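Local structure of flavin-dependent monooxygenase, oxygenase subunit HsaA (Rhodococcus sp., 2RFQ) at residues H237-S242 / H368-D372; R323-R328 / R375-Y380; Y176-V181 / N193-E198. The protein catalyses the flavin-dependent ortho-hydroxylation of the secosteroid 3-HSA to the catechol 3,4-DHSA during bacterial cholesterol breakdown, using FMNH2 and O2. Residues are numbered along the deposited sequence.

Three contacts of one subunit illustrate how chemistry follows place in a fold. Interactions 1 and 2 are both buried, lie among the C-terminal helices and touch: Gln-326 of helix 316-344 reaches Ala-370 and Ser-242 of interaction 1, probably by hydrogen bonds. Interaction 1, nearest the chain centre, is small and mostly apolar, beside the predicted flavin site. Interaction 2 pairs two helices through arginine and tyrosine side chains, some of which also meet a second subunit. Interaction 3 stands apart and is only partly buried, its centre about 23 Å from that of interaction 1 and about 32 Å from that of interaction 2; it is a beta pairing, apolar on its inner face and charged on its outer one.

Interaction 1 of 3, residues H237-S242 / H368-D372; sequences HPTTIS and HAAND
Backbone first: residues 237-242 are a helical piece of helix 233-266, kinked at Pro-238, whose nitrogen cannot bond to the preceding turn. Residues 368-372 form a turn between helices 354-365 and 373-384, with a 3-10 segment at 369-371; Asn-371 N bonds to His-368 O (2.9 Å), and Asp-372 takes the N-cap position of the next helix, its OD2 accepting a hydrogen bond from the backbone N of Arg-375. The two pieces come closest where Pro-238 CA and Ala-370 CA are 5.2 Å apart, while Ser-242 CA lies 7.2 Å from Asn-371 CA.

Apolar contact fills the middle. Pro-238 CB meets Ala-370 CB at 3.9 Å, and Ile-241 CG1 is 4.3 Å from the same methyl. Ile-241, an m,m rotamer pointing toward the turn, also makes a CH-pi contact: its CG1 stands 3.7 Å from the centroid of the His-368 ring, 9° off the normal. This turn belongs to the acyl-CoA dehydrogenase-type fold, in which the C-terminal helices border the flavin site; His-368 and Ala-369 are predicted FMN-binding residues, and Ile-241 also packs on Trp-84, another.

Among the rings, His-237 and His-368 lie obliquely, centroids 5.5 Å apart and planes at 68°. His-237 stacks on Trp-233 and meets Tyr-120 edge-to-face.

The polar groups are satisfied within the turn or by helix 316-344. His-368, with chi1 t, accepts the hydrogen bond from Ala-370 N to its ND1 (2.9 Å). Ser-242 OG is hydrogen-bonded to Thr-330 and Gln-326, and the Ala-370 carbonyl is held by Gln-326 and Arg-323.

Interaction 2 of 3, residues R323-R328 / R375-Y380; sequences RRDQVR and RAYVMY
A buried, nearly antiparallel helix pair is formed where helix 316-344 meets helix 373-384 near the C-terminal end of the chain, against a neighbouring subunit of the homotetramer. The axes of segments 323-328 and 375-380 approach to 8.4 Å with 156° between their directions (signed crossing angle -156°). Such closeness is possible because a small residue sits at the crossing: Ala-376 CA lies 5.5 Å from Arg-324 CA, and Ala-376 CB is 3.6 Å from Arg-323 O and 3.7 Å from Val-327 CG1.

Larger side chains surround this point. Val-327 CG2 touches Tyr-377 CE1 at 3.4 Å; the tyrosine has chi1 m, and its edge also faces Arg-324 O, 3.5 Å from CE1. Arg-323, m at chi1 to chi3, presents a guanidinium face to Ala-376 CB (3.8 Å from CZ), its NH1 donating to Gln-326 OE1 (2.9 Å), while its CB meets the CE of selenomethionine Met-379 at 3.8 Å. Tyr-380, chi1 t, lies under the aliphatic part of Arg-324: CD of Arg-324 is 3.8 Å from the ring centroid, 3° off the normal, in a CH-pi contact.

Polar groups gather on the flank that faces the second subunit. Arg-328 NH1 donates to Tyr-377 OH (2.9 Å), and Arg-324 NE forms a salt bridge to Asp-325 OD1 (2.8 Å). In that subunit, Tyr-253 hydrogen-bonds Tyr-380. Arg-323 and Arg-324 thus pack through guanidinium face and alkyl chain; Arg-324 pairs with Asp-325, Arg-328 with Asp-289 of the second subunit, and Arg-323 bonds neutral oxygens, so intrachain contact and subunit assembly share some of the same side chains.

Interaction 3 of 3, residues Y176-V181 / N193-E198; sequences YRIDDV and NTVVVE. With 1PS (3-pyridinium-1-ylpropane-1-sulfonate), chain F.
Val-195, Val-197, Ile-178 and the ring of Tyr-176 make up the apolar centre. Tyr-176, chi1 p, lays one ring face against Val-195: CG1 of Val-195 is 3.8 Å from the ring centroid, 25° off its normal, a CH-pi contact, and 3.5 Å from Tyr-176 CD1. Tyr-176 CB meets Val-197 CG2 at 3.9 Å. On the face shared by Ile-178 and Val-195, Ile-178 CG1 lies 4.4 Å from Val-195 CG2, and Ile-178 CG2 is 3.7 Å from Asn-193 CB.

The backbones are extended and pair antiparallel, the short strand axes 4.7 Å apart at 146°. Arg-177/Val-196 (CA-CA 5.1 Å) and Asp-179/Thr-194 (5.2 Å) are hydrogen-bonded pairs; Ile-178/Val-195 (4.8 Å) between them is non-hydrogen-bonded. Arg-177 N donates to Val-196 O (3.0 Å) and Val-196 N to Arg-177 O (2.8 Å); Asp-179 N donates to Thr-194 O (2.9 Å) and Thr-194 N to Asp-179 O (3.2 Å).

The opposite face, with Arg-177, Asp-179, Thr-194 and Val-196, carries the charge. Arg-177 (t,t,p) curls along its own strand so that NE reaches Asp-179 OD1 at 2.8 Å and NH2 reaches Asp-179 OD2 at 2.9 Å, while its NH1 forms a long salt bridge to Glu-198 OE1 at 3.7 Å. The outer backbone edge binds a ligand: Ile-178 N donates to sulfonate O1 of 1PS (2.9 Å); Arg-173 NH2 is also hydrogen-bonded to the ligand.

Strand 193-198 lies between this short strand and strand 132-142, through backbone hydrogen bonds of Asn-193, Val-195 and Val-197 with Ser-142, Trp-139 and Gly-137, while both valines pack onto Leu-153 of strand 150-159 in the beta domain of an acyl-CoA dehydrogenase-like fold.

Interaction 1 of 3, residues H237-S242 / H368-D372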
loop_
_atom_site.group_PDB
_atom_site.type_symbol
_atom_site.label_atom_id
_atom_site.label_comp_id
_atom_site.label_asym_id
_atom_site.label_seq_id
_atom_site.Cartn_x
_atom_site.Cartn_y
_atom_site.Cartn_z
ATOM N N HIS A 237 12.272 -23.491 11.742
ATOM C CA HIS A 237 11.345 -23.028 12.800
ATOM C C HIS A 237 10.502 -21.855 12.294
ATOM O O HIS A 237 9.265 -21.916 12.357
ATOM C CB HIS A 237 12.094 -22.749 14.095
ATOM C CG HIS A 237 11.248 -22.138 15.167
ATOM N ND1 HIS A 237 10.069 -22.708 15.603
ATOM C CD2 HIS A 237 11.405 -20.996 15.878
ATOM C CE1 HIS A 237 9.539 -21.944 16.545
ATOM N NE2 HIS A 237 10.328 -20.898 16.725
ATOM N N PRO A 238 11.142 -20.806 11.743
ATOM C CA PRO A 238 10.265 -19.740 11.223
ATOM C C PRO A 238 9.261 -20.193 10.137
ATOM O O PRO A 238 8.129 -19.696 10.092
ATOM C CB PRO A 238 11.256 -18.696 10.686
ATOM C CG PRO A 238 12.472 -18.891 11.576
ATOM C CD PRO A 238 12.562 -20.420 11.655
ATOM N N THR A 239 9.649 -21.132 9.279
ATOM C CA THR A 239 8.688 -21.640 8.271
ATOM C C THR A 239 7.519 -22.380 8.970
ATOM O O THR A 239 6.366 -22.299 8.521
ATOM C CB THR A 239 9.394 -22.532 7.234
ATOM O OG1 THR A 239 10.384 -21.741 6.558
ATOM C CG2 THR A 239 8.390 -23.086 6.177
ATOM N N THR A 240 7.817 -23.049 10.090
ATOM C CA THR A 240 6.747 -23.692 10.900
ATOM C C THR A 240 5.727 -22.683 11.464
ATOM O O THR A 240 4.571 -23.020 11.713
ATOM C CB THR A 240 7.305 -24.668 11.956
ATOM O OG1 THR A 240 6.828 -26.001 11.650
ATOM C CG2 THR A 240 6.830 -24.330 13.351
ATOM N N ILE A 241 6.165 -21.433 11.610
ATOM C CA ILE A 241 5.335 -20.336 12.055
ATOM C C ILE A 241 4.579 -19.677 10.896
ATOM O O ILE A 241 3.420 -19.274 11.057
ATOM C CB ILE A 241 6.232 -19.298 12.827
ATOM C CG1 ILE A 241 6.863 -19.965 14.051
ATOM C CG2 ILE A 241 5.488 -17.962 13.083
ATOM C CD1 ILE A 241 5.842 -20.681 14.989
ATOM N N SER A 242 5.210 -19.557 9.737
ATOM C CA SER A 242 4.516 -18.939 8.598
ATOM C C SER A 242 3.554 -19.904 7.900
ATOM O O SER A 242 2.487 -19.492 7.443
ATOM C CB SER A 242 5.513 -18.377 7.557
ATOM O OG SER A 242 6.277 -17.328 8.133
ATOM N N HIS A 368 4.330 -13.614 16.628
ATOM C CA HIS A 368 5.494 -14.469 16.901
ATOM C C HIS A 368 6.805 -13.770 16.496
ATOM O O HIS A 368 6.870 -13.120 15.451
ATOM C CB HIS A 368 5.332 -15.809 16.148
ATOM C CG HIS A 368 6.254 -16.876 16.634
ATOM N ND1 HIS A 368 7.595 -16.901 16.319
ATOM C CD2 HIS A 368 6.028 -17.949 17.435
ATOM C CE1 HIS A 368 8.161 -17.946 16.908
ATOM N NE2 HIS A 368 7.232 -18.599 17.586
ATOM N N ALA A 369 7.843 -13.921 17.326
ATOM C CA ALA A 369 9.140 -13.300 17.037
ATOM C C ALA A 369 9.626 -13.622 15.640
ATOM O O ALA A 369 10.268 -12.775 14.998
ATOM C CB ALA A 369 10.192 -13.744 18.039
ATOM N N ALA A 370 9.357 -14.855 15.188
ATOM C CA ALA A 370 9.859 -15.309 13.886
ATOM C C ALA A 370 9.128 -14.660 12.692
ATOM O O ALA A 370 9.561 -14.810 11.535
ATOM C CB ALA A 370 9.803 -16.852 13.795
ATOM N N ASN A 371 8.023 -13.951 12.969
ATOM C CA ASN A 371 7.311 -13.201 11.933
ATOM C C ASN A 371 7.695 -11.726 11.846
ATOM O O ASN A 371 7.250 -11.032 10.920
ATOM C CB ASN A 371 5.790 -13.276 12.125
ATOM C CG ASN A 371 5.195 -14.603 11.710
ATOM O OD1 ASN A 371 4.206 -15.083 12.328
ATOM N ND2 ASN A 371 5.740 -15.191 10.687
ATOM N N ASP A 372 8.493 -11.230 12.793
ATOM C CA ASP A 372 8.861 -9.821 12.744
ATOM C C ASP A 372 9.565 -9.548 11.411
ATOM O O ASP A 372 10.631 -10.128 11.155
ATOM C CB ASP A 372 9.776 -9.426 13.882
ATOM C CG ASP A 372 10.039 -7.938 13.876
ATOM O OD1 ASP A 372 9.308 -7.189 14.558
ATOM O OD2 ASP A 372 10.877 -7.512 13.078
#

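Interaction 2 of 3, residues R323-R328 / R375-Y380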
loop_
_atom_site.group_PDB
_atom_site.type_symbol
_atom_site.label_atom_id
_atom_site.label_comp_id
_atom_site.label_asym_id
_atom_site.label_seq_id
_atom_site.Cartn_x
_atom_site.Cartn_y
_atom_site.Cartn_z
ATOM N N ARG A 323 14.670 -16.436 4.998
ATOM C CA ARG A 323 14.102 -15.558 6.033
ATOM C C ARG A 323 13.338 -14.359 5.457
ATOM O O ARG A 323 12.238 -14.021 5.919
ATOM C CB ARG A 323 15.199 -15.121 6.993
ATOM C CG ARG A 323 15.518 -16.193 8.033
ATOM C CD ARG A 323 14.448 -16.195 9.123
ATOM N NE ARG A 323 14.618 -15.024 10.013
ATOM C CZ ARG A 323 13.626 -14.375 10.625
ATOM N NH1 ARG A 323 12.343 -14.742 10.458
ATOM N NH2 ARG A 323 13.931 -13.360 11.429
ATOM N N ARG A 324 13.932 -13.735 4.439
ATOM C CA ARG A 324 13.291 -12.614 3.725
ATOM C C ARG A 324 11.884 -12.982 3.257
ATOM O O ARG A 324 10.927 -12.280 3.531
ATOM C CB ARG A 324 14.159 -12.204 2.533
ATOM C CG ARG A 324 13.505 -11.147 1.627
ATOM C CD ARG A 324 14.209 -11.052 0.252
ATOM N NE ARG A 324 13.886 -12.220 -0.551
ATOM C CZ ARG A 324 14.519 -12.584 -1.667
ATOM N NH1 ARG A 324 15.557 -11.867 -2.153
ATOM N NH2 ARG A 324 14.098 -13.662 -2.324
ATOM N N ASP A 325 11.770 -14.101 2.544
ATOM C CA ASP A 325 10.503 -14.492 1.940
ATOM C C ASP A 325 9.534 -15.070 2.949
ATOM O O ASP A 325 8.320 -15.043 2.731
ATOM C CB ASP A 325 10.774 -15.504 0.821
ATOM C CG ASP A 325 11.526 -14.884 -0.373
ATOM O OD1 ASP A 325 11.506 -13.636 -0.542
ATOM O OD2 ASP A 325 12.131 -15.668 -1.130
ATOM N N GLN A 326 10.067 -15.635 4.029
ATOM C CA GLN A 326 9.253 -16.273 5.055
ATOM C C GLN A 326 8.466 -15.239 5.872
ATOM O O GLN A 326 7.232 -15.332 6.012
ATOM C CB GLN A 326 10.101 -17.193 5.947
ATOM C CG GLN A 326 9.374 -17.611 7.229
ATOM C CD GLN A 326 9.760 -16.730 8.383
ATOM O OE1 GLN A 326 10.933 -16.366 8.522
ATOM N NE2 GLN A 326 8.779 -16.378 9.235
ATOM N N VAL A 327 9.154 -14.219 6.384
ATOM C CA VAL A 327 8.398 -13.143 7.037
ATOM C C VAL A 327 7.425 -12.492 6.035
ATOM O O VAL A 327 6.281 -12.155 6.376
ATOM C CB VAL A 327 9.300 -12.087 7.729
ATOM C CG1 VAL A 327 10.221 -12.762 8.772
ATOM C CG2 VAL A 327 10.110 -11.282 6.713
ATOM N N ARG A 328 7.866 -12.358 4.789
ATOM C CA ARG A 328 6.984 -11.731 3.794
ATOM C C ARG A 328 5.756 -12.588 3.490
ATOM O O ARG A 328 4.684 -12.040 3.247
ATOM C CB ARG A 328 7.734 -11.395 2.509
ATOM C CG ARG A 328 7.037 -10.243 1.730
ATOM C CD ARG A 328 8.076 -9.481 0.855
ATOM N NE ARG A 328 7.550 -8.325 0.115
ATOM C CZ ARG A 328 7.278 -7.143 0.668
ATOM N NH1 ARG A 328 7.456 -6.941 1.984
ATOM N NH2 ARG A 328 6.824 -6.139 -0.082
ATOM N N ARG A 375 13.144 -7.434 11.124
ATOM C CA ARG A 375 14.305 -8.150 11.603
ATOM C C ARG A 375 14.939 -8.921 10.426
ATOM O O ARG A 375 16.150 -8.822 10.191
ATOM C CB ARG A 375 13.894 -9.123 12.711
ATOM C CG ARG A 375 15.041 -9.979 13.180
ATOM C CD ARG A 375 14.630 -10.826 14.383
ATOM N NE ARG A 375 15.775 -11.575 14.910
ATOM C CZ ARG A 375 15.766 -12.272 16.050
ATOM N NH1 ARG A 375 14.678 -12.311 16.819
ATOM N NH2 ARG A 375 16.863 -12.930 16.435
ATOM N N ALA A 376 14.112 -9.673 9.693
ATOM C CA ALA A 376 14.629 -10.462 8.566
ATOM C C ALA A 376 15.073 -9.562 7.414
ATOM O O ALA A 376 16.093 -9.842 6.764
ATOM C CB ALA A 376 13.595 -11.493 8.090
ATOM N N TYR A 377 14.296 -8.500 7.152
ATOM C CA TYR A 377 14.587 -7.615 6.009
ATOM C C TYR A 377 15.899 -6.872 6.195
ATOM O O TYR A 377 16.720 -6.799 5.265
ATOM C CB TYR A 377 13.471 -6.592 5.788
ATOM C CG TYR A 377 12.133 -7.153 5.370
ATOM C CD1 TYR A 377 12.021 -8.407 4.749
ATOM C CD2 TYR A 377 10.985 -6.405 5.570
ATOM C CE1 TYR A 377 10.754 -8.922 4.350
ATOM C CE2 TYR A 377 9.714 -6.886 5.160
ATOM C CZ TYR A 377 9.612 -8.150 4.570
ATOM O OH TYR A 377 8.375 -8.655 4.180
ATOM N N VAL A 378 16.108 -6.350 7.401
ATOM C CA VAL A 378 17.359 -5.638 7.684
ATOM C C VAL A 378 18.526 -6.602 7.528
ATOM O O VAL A 378 19.542 -6.256 6.915
ATOM C CB VAL A 378 17.320 -4.987 9.082
ATOM C CG1 VAL A 378 18.698 -4.477 9.503
ATOM C CG2 VAL A 378 16.290 -3.848 9.079
HETATM N N MSE A 379 18.379 -7.808 8.058
HETATM C CA MSE A 379 19.458 -8.796 7.961
HETATM C C MSE A 379 19.778 -9.132 6.501
HETATM O O MSE A 379 20.945 -9.198 6.101
HETATM C CB MSE A 379 19.071 -10.080 8.694
HETATM C CG MSE A 379 20.184 -11.089 8.640
HETATM SE SE MSE A 379 19.685 -12.735 9.553
HETATM C CE MSE A 379 18.089 -13.153 8.532
ATOM N N TYR A 380 18.732 -9.352 5.716
ATOM C CA TYR A 380 18.904 -9.643 4.292
ATOM C C TYR A 380 19.665 -8.499 3.611
ATOM O O TYR A 380 20.634 -8.733 2.868
ATOM C CB TYR A 380 17.545 -9.844 3.614
ATOM C CG TYR A 380 17.702 -9.985 2.120
ATOM C CD1 TYR A 380 18.031 -11.220 1.551
ATOM C CD2 TYR A 380 17.565 -8.877 1.281
ATOM C CE1 TYR A 380 18.191 -11.341 0.182
ATOM C CE2 TYR A 380 17.749 -8.989 -0.072
ATOM C CZ TYR A 380 18.043 -10.214 -0.620
ATOM O OH TYR A 380 18.211 -10.305 -1.991
#

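Interaction 3 of 3, residues Y176-V181 / N193-E198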
loop_
_atom_site.group_PDB
_atom_site.type_symbol
_atom_site.label_atom_id
_atom_site.label_comp_id
_atom_site.label_asym_id
_atom_site.label_seq_id
_atom_site.Cartn_x
_atom_site.Cartn_y
_atom_site.Cartn_z
ATOM N N TYR A 176 7.111 -30.258 35.540
ATOM C CA TYR A 176 6.610 -28.885 35.384
ATOM C C TYR A 176 5.119 -28.771 35.586
ATOM O O TYR A 176 4.419 -29.776 35.587
ATOM C CB TYR A 176 7.022 -28.265 34.041
ATOM C CG TYR A 176 6.594 -28.968 32.772
ATOM C CD1 TYR A 176 5.293 -28.843 32.255
ATOM C CD2 TYR A 176 7.522 -29.706 32.046
ATOM C CE1 TYR A 176 4.930 -29.457 31.048
ATOM C CE2 TYR A 176 7.177 -30.329 30.843
ATOM C CZ TYR A 176 5.880 -30.208 30.351
ATOM O OH TYR A 176 5.578 -30.853 29.165
ATOM N N ARG A 177 4.655 -27.537 35.765
ATOM C CA ARG A 177 3.231 -27.239 35.937
ATOM C C ARG A 177 2.775 -26.347 34.786
ATOM O O ARG A 177 3.515 -25.460 34.346
ATOM C CB ARG A 177 3.031 -26.506 37.271
ATOM C CG ARG A 177 1.599 -26.258 37.648
ATOM C CD ARG A 177 1.502 -25.414 38.933
ATOM N NE ARG A 177 1.720 -23.980 38.718
ATOM C CZ ARG A 177 2.716 -23.273 39.243
ATOM N NH1 ARG A 177 3.609 -23.857 40.036
ATOM N NH2 ARG A 177 2.804 -21.966 39.001
ATOM N N ILE A 178 1.567 -26.587 34.294
ATOM C CA ILE A 178 1.006 -25.730 33.256
ATOM C C ILE A 178 -0.021 -24.811 33.908
ATOM O O ILE A 178 -0.961 -25.300 34.570
ATOM C CB ILE A 178 0.349 -26.558 32.120
ATOM C CG1 ILE A 178 1.411 -27.350 31.333
ATOM C CG2 ILE A 178 -0.412 -25.648 31.182
ATOM C CD1 ILE A 178 0.844 -28.391 30.341
ATOM N N ASP A 179 0.167 -23.496 33.735
ATOM C CA ASP A 179 -0.772 -22.483 34.247
ATOM C C ASP A 179 -1.661 -22.007 33.114
ATOM O O ASP A 179 -1.158 -21.608 32.062
ATOM C CB ASP A 179 -0.011 -21.306 34.844
ATOM C CG ASP A 179 0.530 -21.617 36.233
ATOM O OD1 ASP A 179 0.171 -22.681 36.802
ATOM O OD2 ASP A 179 1.314 -20.797 36.746
ATOM N N ASP A 180 -2.978 -22.065 33.331
ATOM C CA ASP A 180 -3.946 -21.683 32.307
ATOM C C ASP A 180 -4.148 -20.175 32.341
ATOM O O ASP A 180 -4.853 -19.647 33.213
ATOM C CB ASP A 180 -5.267 -22.420 32.520
ATOM C CG ASP A 180 -6.310 -22.041 31.510
ATOM O OD1 ASP A 180 -5.955 -21.441 30.473
ATOM O OD2 ASP A 180 -7.499 -22.358 31.750
ATOM N N VAL A 181 -3.476 -19.489 31.420
ATOM C CA VAL A 181 -3.525 -18.038 31.330
ATOM C C VAL A 181 -3.945 -17.532 29.944
ATOM O O VAL A 181 -3.994 -16.319 29.732
ATOM C CB VAL A 181 -2.162 -17.388 31.673
ATOM C CG1 VAL A 181 -1.723 -17.777 33.079
ATOM C CG2 VAL A 181 -1.103 -17.795 30.643
ATOM N N ASN A 193 -0.500 -22.075 26.829
ATOM C CA ASN A 193 -0.343 -21.785 28.250
ATOM C C ASN A 193 1.119 -21.775 28.699
ATOM O O ASN A 193 2.026 -21.869 27.862
ATOM C CB ASN A 193 -1.236 -22.738 29.044
ATOM C CG ASN A 193 -2.685 -22.356 28.930
ATOM O OD1 ASN A 193 -3.568 -23.206 28.673
ATOM N ND2 ASN A 193 -2.949 -21.072 29.083
ATOM N N THR A 194 1.339 -21.613 30.008
ATOM C CA THR A 194 2.657 -21.281 30.539
ATOM C C THR A 194 3.209 -22.449 31.323
ATOM O O THR A 194 2.547 -22.987 32.210
ATOM C CB THR A 194 2.591 -19.984 31.414
ATOM O OG1 THR A 194 2.158 -18.889 30.592
ATOM C CG2 THR A 194 3.945 -19.645 32.030
ATOM N N VAL A 195 4.435 -22.820 30.977
ATOM C CA VAL A 195 5.107 -23.987 31.541
ATOM C C VAL A 195 6.045 -23.490 32.629
ATOM O O VAL A 195 7.008 -22.755 32.358
ATOM C CB VAL A 195 5.866 -24.763 30.458
ATOM C CG1 VAL A 195 6.751 -25.845 31.087
ATOM C CG2 VAL A 195 4.867 -25.378 29.441
ATOM N N VAL A 196 5.718 -23.871 33.859
ATOM C CA VAL A 196 6.383 -23.342 35.051
ATOM C C VAL A 196 7.308 -24.418 35.613
ATOM O O VAL A 196 6.872 -25.547 35.904
ATOM C CB VAL A 196 5.370 -22.884 36.128
ATOM C CG1 VAL A 196 6.114 -22.360 37.365
ATOM C CG2 VAL A 196 4.419 -21.802 35.575
ATOM N N VAL A 197 8.579 -24.045 35.739
ATOM C CA VAL A 197 9.653 -24.978 36.107
ATOM C C VAL A 197 10.342 -24.407 37.350
ATOM O O VAL A 197 10.801 -23.269 37.328
ATOM C CB VAL A 197 10.664 -25.143 34.926
ATOM C CG1 VAL A 197 11.824 -26.078 35.300
ATOM C CG2 VAL A 197 9.954 -25.660 33.669
ATOM N N GLU A 198 10.385 -25.192 38.427
ATOM C CA GLU A 198 10.913 -24.718 39.708
ATOM C C GLU A 198 11.999 -25.643 40.243
ATOM O O GLU A 198 11.710 -26.756 40.685
ATOM C CB GLU A 198 9.790 -24.560 40.736
ATOM C CG GLU A 198 8.685 -23.622 40.261
ATOM C CD GLU A 198 7.569 -23.425 41.267
ATOM O OE1 GLU A 198 6.807 -22.450 41.096
ATOM O OE2 GLU A 198 7.468 -24.213 42.234
HETATM S S1 1PS F . 0.027 -30.210 34.658
HETATM O O1 1PS F . 0.215 -28.889 35.313
HETATM O O2 1PS F . -1.010 -30.117 33.598
HETATM O O3 1PS F . 1.288 -30.767 34.071
#